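Long-range contacts in Cwp19 (Clostridioides difficile, PDB 5OQ3), which probably acts as a cell-wall hydrolase, the part described here being its TIM-barrel glycoside hydrolase domain: residues A[239-244]-A[284-289]; A[120-125]-A[186-191]; A[56-61]-A[113-118]; A[26-31]-A[65-70]; A[160-165]-A[197-202]. All coordinates share one frame; numbering follows the deposited sequence. Where two conformers were deposited one is given.

Contact 1 of 5, residues A[239-244]-A[284-289]; sequences NVVFGV and IDYVVP
G243 lies against one face of the Y286 ring, its CA 3.4 Å from the ring centroid and almost exactly above the centre, a close CH-pi contact. The tyrosine reaches this place because its CG is tucked between its own backbone N and carbonyl carbon (chi1 75°), which lays the ring over the neighbouring strand where the glycine presents only backbone. At the ring edge V241 CG2 meets Y286 CE2 at 3.8 Å, the two side chains crossing at about a right angle. Y286 OH is hydrogen-bonded to H120 ND1 and H188 ND1, which probably helps hold the ring in place. On the side of V244 the packing is apolar. There I284 CG2 touches V244 CG2 at 3.6 Å and approaches the F242 ring obliquely, nearest CE2, while F242 and I284 pass on to helices 214-236 and 275-280 respectively. D285 closes the start of the pairing: its OD2 takes the F242 N-H at 2.9 Å through the anti lone pair, and the same oxygen forms a salt bridge with K234. F242 O in turn accepts two amides, D285 N at 2.7 Å, nearly along the C=O axis, and Y286 N at a longer 3.3 Å. Farther on, V244 N donates to Y286 O and V288 N to V244 O, the usual pattern of parallel pairing. Y286 and V241 meeting on the inner side, F242, V244 and I284 packed against the surrounding helices: this is the division found between adjacent strands, here the fifth and sixth, of a TIM barrel.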
# COMPACT_ATOMS: atom_id res chain seq x y z
N ASN A 239 19.23 5.34 -2.90
CA ASN A 239 18.92 5.18 -1.46
C ASN A 239 17.45 5.36 -1.14
O ASN A 239 17.07 5.25 0.01
CB ASN A 239 19.85 6.05 -0.59
CG ASN A 239 21.31 5.74 -0.81
OD1 ASN A 239 21.66 4.67 -1.31
ND2 ASN A 239 22.15 6.65 -0.36
N VAL A 240 16.61 5.65 -2.14
CA VAL A 240 15.16 5.59 -1.93
C VAL A 240 14.74 4.15 -1.91
O VAL A 240 15.11 3.36 -2.77
CB VAL A 240 14.43 6.34 -3.07
CG1 VAL A 240 12.94 6.08 -3.03
CG2 VAL A 240 14.70 7.83 -2.92
N VAL A 241 13.97 3.81 -0.87
CA VAL A 241 13.53 2.40 -0.66
C VAL A 241 12.21 2.11 -1.39
O VAL A 241 11.40 3.01 -1.60
CB VAL A 241 13.44 2.05 0.83
CG1 VAL A 241 14.80 2.24 1.47
CG2 VAL A 241 12.39 2.87 1.60
N PHE A 242 12.01 0.85 -1.71
CA PHE A 242 10.78 0.38 -2.33
C PHE A 242 10.21 -0.76 -1.50
O PHE A 242 10.91 -1.76 -1.21
CB PHE A 242 11.10 -0.11 -3.75
CG PHE A 242 9.92 -0.66 -4.48
CD1 PHE A 242 8.73 0.04 -4.58
CD2 PHE A 242 9.97 -1.91 -5.07
CE1 PHE A 242 7.63 -0.49 -5.23
CE2 PHE A 242 8.90 -2.42 -5.75
CZ PHE A 242 7.72 -1.73 -5.83
N GLY A 243 8.95 -0.63 -1.14
CA GLY A 243 8.30 -1.68 -0.38
C GLY A 243 6.87 -1.90 -0.77
O GLY A 243 6.22 -1.05 -1.38
N VAL A 244 6.37 -3.07 -0.34
CA VAL A 244 5.01 -3.47 -0.64
C VAL A 244 4.40 -4.03 0.61
O VAL A 244 5.03 -4.77 1.37
CB VAL A 244 5.00 -4.55 -1.79
CG1 VAL A 244 3.60 -5.01 -2.11
CG2 VAL A 244 5.72 -4.03 -3.01
N ILE A 284 11.94 -6.30 -3.78
CA ILE A 284 11.50 -5.24 -2.90
C ILE A 284 12.59 -5.05 -1.83
O ILE A 284 13.33 -5.99 -1.53
CB ILE A 284 10.12 -5.57 -2.24
CG1 ILE A 284 10.14 -6.90 -1.46
CG2 ILE A 284 9.01 -5.56 -3.31
CD1 ILE A 284 8.82 -7.29 -0.88
N ASP A 285 12.63 -3.85 -1.25
CA ASP A 285 13.50 -3.61 -0.10
C ASP A 285 12.86 -3.92 1.24
O ASP A 285 13.55 -4.24 2.21
CB ASP A 285 13.95 -2.15 -0.07
CG ASP A 285 14.80 -1.73 -1.24
OD1 ASP A 285 15.75 -2.44 -1.55
OD2 ASP A 285 14.48 -0.69 -1.85
N TYR A 286 11.52 -3.80 1.30
CA TYR A 286 10.77 -4.07 2.53
C TYR A 286 9.42 -4.63 2.20
O TYR A 286 8.89 -4.41 1.13
CB TYR A 286 10.70 -2.82 3.42
CG TYR A 286 9.79 -1.68 3.06
CD1 TYR A 286 8.43 -1.74 3.36
CD2 TYR A 286 10.27 -0.52 2.48
CE1 TYR A 286 7.59 -0.67 3.12
CE2 TYR A 286 9.42 0.57 2.26
CZ TYR A 286 8.08 0.47 2.59
OH TYR A 286 7.23 1.56 2.39
N VAL A 287 8.85 -5.34 3.18
CA VAL A 287 7.55 -5.97 3.02
C VAL A 287 6.78 -5.76 4.32
O VAL A 287 7.34 -5.80 5.43
CB VAL A 287 7.73 -7.49 2.70
CG1 VAL A 287 8.33 -8.27 3.88
CG2 VAL A 287 6.42 -8.10 2.23
N VAL A 288 5.47 -5.49 4.15
CA VAL A 288 4.58 -5.15 5.27
C VAL A 288 3.32 -6.01 5.24
O VAL A 288 2.25 -5.54 4.86
CB VAL A 288 4.23 -3.65 5.31
CG1 VAL A 288 3.56 -3.31 6.62
CG2 VAL A 288 5.43 -2.78 5.04
N PRO A 289 3.41 -7.30 5.63
CA PRO A 289 2.20 -8.09 5.64
C PRO A 289 1.17 -7.45 6.56
O PRO A 289 1.48 -7.00 7.67
CB PRO A 289 2.67 -9.46 6.16
CG PRO A 289 3.97 -9.17 6.86
CD PRO A 289 4.58 -8.00 6.19

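Contact 2 of 5, residues A[120-125]-A[186-191]; sequences HAWFNP and GVHFDD
W122 and H188 lie side by side on the inner face of the TIM barrel, on its third and fourth strands, which pair in parallel through A121 N to G186 O, H188 N to A121 O and F123 N to H188 O. From the tryptophan CB outward, CB sits 3.9 Å from H188 O and close to CD2 of the same residue, and CG comes to 3.9 Å from that CD2. The imidazole edge is turned toward the tryptophan face, a T-shaped pair with planes at 74°. CD1 passes on toward D190 OD1, and NE1 gives that oxygen its N-H at 2.9 Å. The oxygen lies near the indole plane, yet the N-H meets the carboxylate from above its plane. Beyond NE1, CZ2 lies 3.7 Å from D190 OD2, and the six-membered ring runs on to W31, which it meets edge-to-face. On the outer face F123 CE1 touches V187 CG1 at 3.9 Å, and P125 CG stands over a face of the F189 ring, in the layer against helices 165-181 and 214-236. D190 is held at both oxygens: OD2 takes a hydrogen from a water at 2.8 Å, and that water accepts one from N124 ND2 at 2.9 Å.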
# COMPACT_ATOMS: atom_id res chain seq x y z
N HIS A 120 7.15 8.19 2.72
CA HIS A 120 7.01 7.17 1.68
C HIS A 120 5.76 7.50 0.86
O HIS A 120 4.67 7.62 1.39
CB HIS A 120 6.90 5.76 2.24
CG HIS A 120 8.15 5.27 2.90
ND1 HIS A 120 8.42 3.93 3.06
CD2 HIS A 120 9.22 5.93 3.43
CE1 HIS A 120 9.59 3.80 3.66
NE2 HIS A 120 10.08 4.99 3.91
N ALA A 121 5.93 7.66 -0.44
CA ALA A 121 4.84 7.89 -1.39
C ALA A 121 4.18 6.57 -1.73
O ALA A 121 4.84 5.66 -2.28
CB ALA A 121 5.38 8.56 -2.64
N TRP A 122 2.88 6.47 -1.42
CA TRP A 122 2.11 5.28 -1.63
C TRP A 122 1.25 5.40 -2.91
O TRP A 122 0.50 6.37 -3.08
CB TRP A 122 1.30 5.01 -0.37
CG TRP A 122 0.08 4.16 -0.39
CD1 TRP A 122 -0.26 3.17 -1.29
CD2 TRP A 122 -0.94 4.15 0.60
NE1 TRP A 122 -1.45 2.62 -0.93
CE2 TRP A 122 -1.90 3.20 0.21
CE3 TRP A 122 -1.17 4.90 1.77
CZ2 TRP A 122 -3.05 2.93 0.96
CZ3 TRP A 122 -2.33 4.66 2.50
CH2 TRP A 122 -3.25 3.68 2.09
N PHE A 123 1.38 4.38 -3.74
CA PHE A 123 0.68 4.28 -5.02
C PHE A 123 -0.17 3.01 -5.07
O PHE A 123 0.26 1.93 -4.62
CB PHE A 123 1.69 4.19 -6.17
CG PHE A 123 2.65 5.34 -6.26
CD1 PHE A 123 3.82 5.39 -5.50
CD2 PHE A 123 2.46 6.32 -7.23
CE1 PHE A 123 4.70 6.44 -5.61
CE2 PHE A 123 3.34 7.37 -7.33
CZ PHE A 123 4.49 7.42 -6.55
N ASN A 124 -1.35 3.11 -5.70
CA ASN A 124 -2.14 1.94 -6.10
C ASN A 124 -1.88 1.75 -7.61
O ASN A 124 -2.22 2.63 -8.39
CB ASN A 124 -3.61 2.16 -5.75
CG ASN A 124 -4.47 0.98 -6.16
OD1 ASN A 124 -4.32 0.44 -7.27
ND2 ASN A 124 -5.42 0.62 -5.28
N PRO A 125 -1.22 0.66 -8.03
CA PRO A 125 -0.82 0.61 -9.43
C PRO A 125 -1.98 0.48 -10.45
O PRO A 125 -1.97 1.19 -11.45
CB PRO A 125 0.12 -0.62 -9.49
CG PRO A 125 -0.17 -1.40 -8.27
CD PRO A 125 -0.64 -0.44 -7.24
N GLY A 186 10.84 6.98 0.22
CA GLY A 186 10.40 5.64 -0.16
C GLY A 186 9.25 5.68 -1.14
O GLY A 186 8.53 6.69 -1.22
N VAL A 187 9.10 4.57 -1.84
CA VAL A 187 7.92 4.27 -2.69
C VAL A 187 7.27 3.02 -2.11
O VAL A 187 7.97 2.06 -1.80
CB VAL A 187 8.38 4.05 -4.17
CG1 VAL A 187 7.24 3.50 -5.02
CG2 VAL A 187 9.03 5.31 -4.74
N HIS A 188 5.94 3.07 -1.97
CA HIS A 188 5.18 2.03 -1.31
C HIS A 188 3.98 1.63 -2.17
O HIS A 188 3.24 2.52 -2.65
CB HIS A 188 4.67 2.60 -0.00
CG HIS A 188 3.87 1.66 0.86
ND1 HIS A 188 4.45 0.96 1.89
CD2 HIS A 188 2.56 1.40 0.90
CE1 HIS A 188 3.51 0.27 2.52
NE2 HIS A 188 2.36 0.51 1.94
N PHE A 189 3.77 0.32 -2.36
CA PHE A 189 2.50 -0.20 -2.91
C PHE A 189 1.79 -0.95 -1.79
O PHE A 189 2.45 -1.65 -1.01
CB PHE A 189 2.71 -1.20 -4.08
CG PHE A 189 3.29 -0.62 -5.36
CD1 PHE A 189 3.54 0.75 -5.58
CD2 PHE A 189 3.54 -1.47 -6.39
CE1 PHE A 189 4.07 1.21 -6.78
CE2 PHE A 189 4.03 -1.01 -7.60
CZ PHE A 189 4.29 0.31 -7.79
N ASP A 190 0.46 -0.83 -1.75
CA ASP A 190 -0.33 -1.63 -0.83
C ASP A 190 -0.76 -2.93 -1.50
O ASP A 190 -0.03 -3.48 -2.35
CB ASP A 190 -1.45 -0.82 -0.17
CG ASP A 190 -2.49 -0.31 -1.14
OD1 ASP A 190 -2.11 0.14 -2.24
OD2 ASP A 190 -3.69 -0.23 -0.76
N ASP A 191 -1.91 -3.49 -1.14
CA ASP A 191 -2.15 -4.91 -1.31
C ASP A 191 -2.99 -5.28 -2.53
O ASP A 191 -3.31 -6.47 -2.68
CB ASP A 191 -2.82 -5.47 -0.04
CG ASP A 191 -4.08 -4.70 0.39
OD1 ASP A 191 -4.02 -3.48 0.74
OD2 ASP A 191 -5.16 -5.33 0.35
O HOH W 1 -4.78 1.63 -2.61

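Contact 3 of 5, residues A[56-61]-A[113-118]; sequences DLLDKL and HKRGME
R115 reaches across to the helix of residues 56-61 with its chain extended from CG to NE, and D59 meets the side of its guanidinium. NE points its N-H almost straight at D59 OD1, 2.8 Å away and in the guanidinium plane, while NH2 adds a weak bond of 3.3 Å to the same oxygen. Carboxylate and guanidinium planes are turned 32° apart, and NE meets the oxygen on its syn side but 30° out of the carboxylate plane. A water bridges the outer flank, giving a hydrogen to D59 OD2 and accepting weakly from R115 NH2. Beneath the charged group the arginine CD crosses L58 at about a right angle, 3.8 Å from L58 CB. Deeper still, M117 bends at its last torsion (chi3 79°), bringing CE to 4.2 Å from both L58 CD2 and L61 CB. R115 and M117 flank G116, whose positive phi ends helix 104-114 in a Schellman motif and turns the chain toward strand 118-123. The contact joins helix 47-63 to the turn that ends helix 104-114. R115 also bonds E111 through NH1; the guanidinium, shared by D59 and E111, probably favours the ionised form of both acids, a polar lid over the leucine-methionine packing.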
# COMPACT_ATOMS: atom_id res chain seq x y z
N ASP A 56 -1.37 19.31 11.65
CA ASP A 56 -1.94 18.87 12.91
C ASP A 56 -1.88 17.35 13.04
O ASP A 56 -1.59 16.81 14.12
CB ASP A 56 -3.41 19.30 13.02
CG ASP A 56 -3.59 20.79 13.35
OD1 ASP A 56 -2.60 21.50 13.71
OD2 ASP A 56 -4.78 21.22 13.26
N LEU A 57 -2.14 16.65 11.95
CA LEU A 57 -2.05 15.19 11.93
C LEU A 57 -0.60 14.74 12.20
O LEU A 57 -0.36 13.91 13.06
CB LEU A 57 -2.65 14.62 10.66
CG LEU A 57 -2.59 13.10 10.47
CD1 LEU A 57 -3.36 12.40 11.60
CD2 LEU A 57 -3.13 12.71 9.11
N LEU A 58 0.36 15.32 11.49
CA LEU A 58 1.74 14.93 11.74
C LEU A 58 2.16 15.20 13.17
O LEU A 58 2.91 14.43 13.76
CB LEU A 58 2.67 15.65 10.81
CG LEU A 58 2.62 15.31 9.33
CD1 LEU A 58 3.85 15.88 8.69
CD2 LEU A 58 2.60 13.80 9.10
N ASP A 59 1.71 16.34 13.71
CA ASP A 59 2.10 16.65 15.08
C ASP A 59 1.61 15.57 16.05
O ASP A 59 2.33 15.16 16.94
CB ASP A 59 1.51 18.00 15.54
CG ASP A 59 2.16 19.21 14.90
OD1 ASP A 59 3.29 19.11 14.38
OD2 ASP A 59 1.53 20.29 14.99
N LYS A 60 0.38 15.11 15.86
CA LYS A 60 -0.18 14.10 16.74
C LYS A 60 0.59 12.76 16.54
O LYS A 60 0.95 12.11 17.51
CB LYS A 60 -1.68 13.96 16.48
CG LYS A 60 -2.49 13.32 17.61
CD LYS A 60 -2.81 14.27 18.77
CE LYS A 60 -3.94 15.29 18.52
NZ LYS A 60 -5.32 14.73 18.47
N LEU A 61 0.90 12.40 15.29
CA LEU A 61 1.66 11.16 15.05
C LEU A 61 3.06 11.23 15.67
O LEU A 61 3.49 10.30 16.34
CB LEU A 61 1.75 10.91 13.56
CG LEU A 61 0.43 10.69 12.81
CD1 LEU A 61 0.67 10.59 11.31
CD2 LEU A 61 -0.30 9.48 13.34
N HIS A 113 9.58 16.29 6.72
CA HIS A 113 11.00 16.37 6.97
C HIS A 113 11.39 17.36 8.07
O HIS A 113 12.33 17.11 8.84
CB HIS A 113 11.71 16.69 5.69
CG HIS A 113 11.74 15.53 4.73
ND1 HIS A 113 12.15 15.66 3.41
CD2 HIS A 113 11.43 14.22 4.89
CE1 HIS A 113 12.14 14.47 2.83
NE2 HIS A 113 11.71 13.57 3.71
N LYS A 114 10.67 18.48 8.15
CA LYS A 114 10.98 19.46 9.23
C LYS A 114 10.72 18.87 10.61
O LYS A 114 11.29 19.34 11.60
CB LYS A 114 10.15 20.75 9.02
CG LYS A 114 10.79 21.60 7.93
CD LYS A 114 10.13 22.96 7.78
CE LYS A 114 8.70 22.87 7.31
NZ LYS A 114 8.15 24.23 7.13
N ARG A 115 9.85 17.85 10.69
CA ARG A 115 9.57 17.16 11.93
C ARG A 115 10.42 15.88 12.11
O ARG A 115 10.16 15.08 13.00
CB ARG A 115 8.09 16.80 11.97
CG ARG A 115 7.19 18.01 12.15
CD ARG A 115 5.76 17.65 11.84
NE ARG A 115 4.89 18.78 12.10
CZ ARG A 115 4.77 19.84 11.32
NH1 ARG A 115 5.43 19.95 10.17
NH2 ARG A 115 3.97 20.84 11.68
N GLY A 116 11.44 15.68 11.29
CA GLY A 116 12.30 14.52 11.41
C GLY A 116 11.61 13.21 11.04
O GLY A 116 12.02 12.15 11.53
N MET A 117 10.58 13.30 10.19
CA MET A 117 9.84 12.12 9.77
C MET A 117 10.16 11.80 8.31
O MET A 117 10.32 12.70 7.50
CB MET A 117 8.35 12.35 9.89
CG MET A 117 7.91 12.70 11.30
SD MET A 117 6.25 13.24 11.54
CE MET A 117 5.36 11.70 11.53
N GLU A 118 10.30 10.51 8.01
CA GLU A 118 10.46 10.06 6.65
C GLU A 118 9.11 10.03 5.94
O GLU A 118 8.04 9.98 6.59
CB GLU A 118 11.12 8.67 6.60
CG GLU A 118 12.46 8.60 7.31
CD GLU A 118 13.63 8.73 6.43
OE1 GLU A 118 13.68 8.06 5.39
OE2 GLU A 118 14.58 9.44 6.81
O HOH W 2 1.92 22.33 13.61

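Contact 4 of 5, residues A[26-31]-A[65-70]; sequences EMRAAW and GINTAV
N67 turns its side-chain amide against the backbone of residues 26-28 and extends the pairing of the first two barrel strands beyond their regular part. Its ND2 donates to E26 O at 2.9 Å, in the amide plane, and its OD1 receives R28 N at 3.0 Å. T68 OG1 gives its hydrogen to the same OD1 from the opposite face. This grip depends on CG being set between the backbone N and carbonyl carbon (chi1 62°), which folds the amide back toward the other strand. R28 O takes N67 N at 2.8 Å and, weakly, T68 N. The tight part continues along the strands: A30 N to T68 O and V70 N to A30 O bind them, A29 CB rests 4.0 Å from V70 CG2, and W31 CD1 lies 3.7 Å from V70 CG1 as the two side chains run alongside each other into the barrel. Behind the sheet I66 CG2 approaches A30 CB. Only the flank of the R28 side chain is looser and wetter. It runs out past G65 O, and a water bridges the two, accepting from R28 NH1 and donating to G65 O at 2.7 Å. The arginine NE and NH2 both hold E26 OE2, which also pairs with R351. Parallel strands joined through helix 47-63, a beta-alpha-beta unit, thus change from apolar packing to charge pairing at their N-terminal end, where two arginines probably keep E26 ionised.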
# COMPACT_ATOMS: atom_id res chain seq x y z
N GLU A 26 14.07 1.44 14.70
CA GLU A 26 12.86 0.69 14.44
C GLU A 26 11.93 1.54 13.54
O GLU A 26 11.74 2.73 13.78
CB GLU A 26 12.20 0.38 15.78
CG GLU A 26 11.01 -0.55 15.70
CD GLU A 26 10.30 -0.79 17.03
OE1 GLU A 26 9.93 -1.94 17.33
OE2 GLU A 26 10.10 0.16 17.79
N MET A 27 11.34 0.93 12.52
CA MET A 27 10.28 1.58 11.71
C MET A 27 9.01 1.75 12.49
O MET A 27 8.54 0.79 13.08
CB MET A 27 10.04 0.74 10.43
CG MET A 27 8.87 1.19 9.58
SD MET A 27 9.07 2.86 8.93
CE MET A 27 10.34 2.64 7.73
N ARG A 28 8.49 2.97 12.52
CA ARG A 28 7.28 3.28 13.26
C ARG A 28 6.41 4.16 12.36
O ARG A 28 6.45 5.38 12.47
CB ARG A 28 7.65 4.00 14.59
CG ARG A 28 8.52 3.13 15.48
CD ARG A 28 9.15 3.91 16.64
NE ARG A 28 9.98 3.02 17.46
CZ ARG A 28 10.66 3.38 18.55
NH1 ARG A 28 10.68 4.65 18.92
NH2 ARG A 28 11.30 2.46 19.26
N ALA A 29 5.68 3.54 11.43
CA ALA A 29 4.98 4.28 10.37
C ALA A 29 3.50 4.30 10.57
O ALA A 29 2.96 3.43 11.22
CB ALA A 29 5.30 3.63 9.02
N ALA A 30 2.87 5.31 10.01
CA ALA A 30 1.43 5.34 9.90
C ALA A 30 1.05 5.56 8.43
O ALA A 30 1.60 6.43 7.77
CB ALA A 30 0.84 6.42 10.77
N TRP A 31 0.05 4.80 7.99
CA TRP A 31 -0.59 5.04 6.70
C TRP A 31 -1.50 6.26 6.81
O TRP A 31 -2.30 6.36 7.76
CB TRP A 31 -1.41 3.82 6.24
CG TRP A 31 -0.63 2.72 5.64
CD1 TRP A 31 -0.10 2.68 4.38
CD2 TRP A 31 -0.38 1.42 6.19
NE1 TRP A 31 0.51 1.49 4.16
CE2 TRP A 31 0.29 0.67 5.22
CE3 TRP A 31 -0.71 0.80 7.40
CZ2 TRP A 31 0.70 -0.65 5.43
CZ3 TRP A 31 -0.36 -0.51 7.60
CH2 TRP A 31 0.34 -1.22 6.62
N GLY A 65 5.44 8.85 18.77
CA GLY A 65 6.61 8.10 18.32
C GLY A 65 6.63 7.69 16.85
O GLY A 65 7.54 7.03 16.42
N ILE A 66 5.63 8.06 16.08
CA ILE A 66 5.65 7.78 14.64
C ILE A 66 6.79 8.54 13.98
O ILE A 66 6.97 9.75 14.19
CB ILE A 66 4.30 8.09 13.99
CG1 ILE A 66 3.18 7.25 14.58
CG2 ILE A 66 4.34 7.95 12.47
CD1 ILE A 66 3.33 5.77 14.36
N ASN A 67 7.59 7.81 13.19
CA ASN A 67 8.74 8.36 12.51
C ASN A 67 8.66 8.37 11.01
O ASN A 67 9.56 8.91 10.34
CB ASN A 67 10.06 7.73 12.99
CG ASN A 67 10.14 6.22 12.72
OD1 ASN A 67 9.55 5.70 11.77
ND2 ASN A 67 10.92 5.50 13.58
N THR A 68 7.56 7.87 10.45
CA THR A 68 7.42 7.69 8.99
C THR A 68 5.97 7.86 8.61
O THR A 68 5.11 7.20 9.22
CB THR A 68 7.94 6.29 8.55
OG1 THR A 68 9.31 6.15 8.93
CG2 THR A 68 7.84 6.12 7.02
N ALA A 69 5.71 8.69 7.59
CA ALA A 69 4.36 8.89 7.07
C ALA A 69 4.32 8.20 5.72
O ALA A 69 5.15 8.46 4.86
CB ALA A 69 4.07 10.38 6.90
N VAL A 70 3.35 7.36 5.51
CA VAL A 70 3.16 6.60 4.24
C VAL A 70 1.88 7.16 3.62
O VAL A 70 0.75 6.85 4.08
CB VAL A 70 3.06 5.09 4.47
CG1 VAL A 70 2.94 4.37 3.13
CG2 VAL A 70 4.30 4.57 5.21
O HOH W 3 10.01 7.09 17.57

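Contact 5 of 5, residues A[160-165]-A[197-202]; sequences YDPGLP and VSFNDT
F199 brings the CE2 corner of its ring against P162, 3.7 Å from CD, the two side chains coming from opposite directions. P162 follows the hairpin of strands 151-154 and 157-160, in the excursion between strand 118-123 and helix 165-181, and F199 lies in the loop after strand 186-189, both on the C-terminal side of the TIM barrel. F199 CG is anti to the backbone N (chi1 -169°), which sends the ring across to the other loop. D161 OD1 lies at the ring edge, in its plane, 4.0 Å from CE2, and Y160 O is likewise near the edge, 4.1 Å from CZ. The D161 carboxylate stands steeply to the ring, the planes 80° apart. No direct hydrogen bond joins the loops. D161 and D201 instead share a water between their carboxylates, with D161 OD1 and D201 OD2 themselves 4.8 Å apart. Each acid has other support: D161 OD2 bonds T204, and D201 OD1 forms a salt bridge with R218, which would ease the nearness of two like charges. Around the ring, Y194 meets F199 edge-to-face and V152 of the hairpin adds to the packing. D161 also shapes its own loop, an Asx turn within a type I beta turn from D161 to L164, just before helix 165-181. Its OD1 accepts G163 N at 2.9 Å and a hydrogen from the shared water at 2.7 Å.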
# COMPACT_ATOMS: atom_id res chain seq x y z
N TYR A 160 -6.20 -1.36 -14.90
CA TYR A 160 -5.15 -1.56 -15.89
C TYR A 160 -4.79 -3.05 -15.92
O TYR A 160 -4.80 -3.71 -14.87
CB TYR A 160 -3.92 -0.73 -15.61
CG TYR A 160 -4.17 0.75 -15.70
CD1 TYR A 160 -4.47 1.36 -16.94
CD2 TYR A 160 -4.19 1.53 -14.57
CE1 TYR A 160 -4.75 2.70 -17.01
CE2 TYR A 160 -4.44 2.89 -14.63
CZ TYR A 160 -4.74 3.47 -15.87
OH TYR A 160 -4.99 4.82 -15.93
N ASP A 161 -4.46 -3.56 -17.09
CA ASP A 161 -4.10 -4.98 -17.29
C ASP A 161 -2.65 -5.22 -16.88
O ASP A 161 -1.72 -4.78 -17.58
CB ASP A 161 -4.31 -5.32 -18.78
CG ASP A 161 -4.16 -6.80 -19.10
OD1 ASP A 161 -3.57 -7.55 -18.28
OD2 ASP A 161 -4.68 -7.14 -20.19
N PRO A 162 -2.43 -5.96 -15.78
CA PRO A 162 -1.05 -6.20 -15.34
C PRO A 162 -0.20 -6.97 -16.34
O PRO A 162 1.06 -6.95 -16.21
CB PRO A 162 -1.23 -6.97 -14.03
CG PRO A 162 -2.64 -6.70 -13.58
CD PRO A 162 -3.42 -6.54 -14.85
N GLY A 163 -0.83 -7.64 -17.30
CA GLY A 163 -0.11 -8.42 -18.28
C GLY A 163 0.40 -7.71 -19.50
O GLY A 163 1.10 -8.35 -20.29
N LEU A 164 0.14 -6.41 -19.65
CA LEU A 164 0.62 -5.69 -20.81
C LEU A 164 1.93 -5.03 -20.50
O LEU A 164 2.03 -4.23 -19.54
CB LEU A 164 -0.40 -4.65 -21.27
CG LEU A 164 -1.68 -5.23 -21.92
CD1 LEU A 164 -2.69 -4.14 -22.12
CD2 LEU A 164 -1.35 -5.90 -23.24
N PRO A 165 2.91 -5.22 -21.40
CA PRO A 165 4.14 -4.51 -21.16
C PRO A 165 3.97 -2.97 -21.14
O PRO A 165 4.67 -2.28 -20.37
CB PRO A 165 5.03 -4.95 -22.33
CG PRO A 165 4.45 -6.22 -22.82
CD PRO A 165 3.02 -6.23 -22.48
N VAL A 197 -9.77 -14.00 -8.90
CA VAL A 197 -9.25 -15.22 -9.48
C VAL A 197 -9.37 -15.09 -10.98
O VAL A 197 -8.41 -15.41 -11.66
CB VAL A 197 -9.90 -16.51 -8.94
CG1 VAL A 197 -9.65 -16.67 -7.44
CG2 VAL A 197 -11.40 -16.59 -9.25
N SER A 198 -10.54 -14.63 -11.46
CA SER A 198 -10.78 -14.43 -12.85
C SER A 198 -10.55 -12.96 -13.24
O SER A 198 -10.63 -12.02 -12.46
CB SER A 198 -12.18 -14.87 -13.25
OG SER A 198 -13.19 -13.93 -12.97
N PHE A 199 -10.27 -12.77 -14.51
CA PHE A 199 -9.94 -11.44 -15.02
C PHE A 199 -9.95 -11.61 -16.53
O PHE A 199 -9.42 -12.60 -17.01
CB PHE A 199 -8.55 -11.07 -14.57
CG PHE A 199 -8.15 -9.65 -14.80
CD1 PHE A 199 -8.76 -8.61 -14.13
CD2 PHE A 199 -7.10 -9.36 -15.62
CE1 PHE A 199 -8.33 -7.33 -14.29
CE2 PHE A 199 -6.65 -8.05 -15.78
CZ PHE A 199 -7.26 -7.04 -15.10
N ASN A 200 -10.51 -10.65 -17.27
CA ASN A 200 -10.68 -10.80 -18.70
C ASN A 200 -9.44 -10.39 -19.47
O ASN A 200 -9.42 -9.37 -20.17
CB ASN A 200 -11.90 -10.02 -19.18
CG ASN A 200 -12.24 -10.33 -20.62
OD1 ASN A 200 -11.58 -11.16 -21.26
ND2 ASN A 200 -13.26 -9.66 -21.13
N ASP A 201 -8.41 -11.22 -19.32
CA ASP A 201 -7.11 -11.02 -19.97
C ASP A 201 -6.77 -12.11 -20.94
O ASP A 201 -5.60 -12.30 -21.24
CB ASP A 201 -5.98 -10.88 -18.94
CG ASP A 201 -5.84 -12.08 -18.04
OD1 ASP A 201 -6.57 -13.09 -18.24
OD2 ASP A 201 -4.97 -12.04 -17.12
N THR A 202 -7.74 -12.84 -21.46
CA THR A 202 -7.42 -13.96 -22.36
C THR A 202 -6.58 -13.52 -23.55
O THR A 202 -5.64 -14.21 -23.92
CB THR A 202 -8.69 -14.63 -22.84
OG1 THR A 202 -9.46 -14.97 -21.69
CG2 THR A 202 -8.38 -15.83 -23.68
O HOH W 4 -3.18 -10.03 -17.22

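Contacts 4, 2 and 1 sit on one closed eight-stranded parallel barrel, pairing strands one with two, three with four and five with six. Contact 2 touches both others, its centre about 9 Å from that of contact 1 and about 14 Å from that of contact 4. Contact 3 lies outside, between helix 47-63 and the turn after helix 104-114; contact 5 is centred about 39 Å from it. Along the chain contacts 4 and 3 interleave first, contacts 2 and 5 interleave next and touch through P125 and Y160, and contact 1 comes last. Three contacts thus close the barrel wall, one packs a helix on its outside, and one joins loops on its C-terminal side.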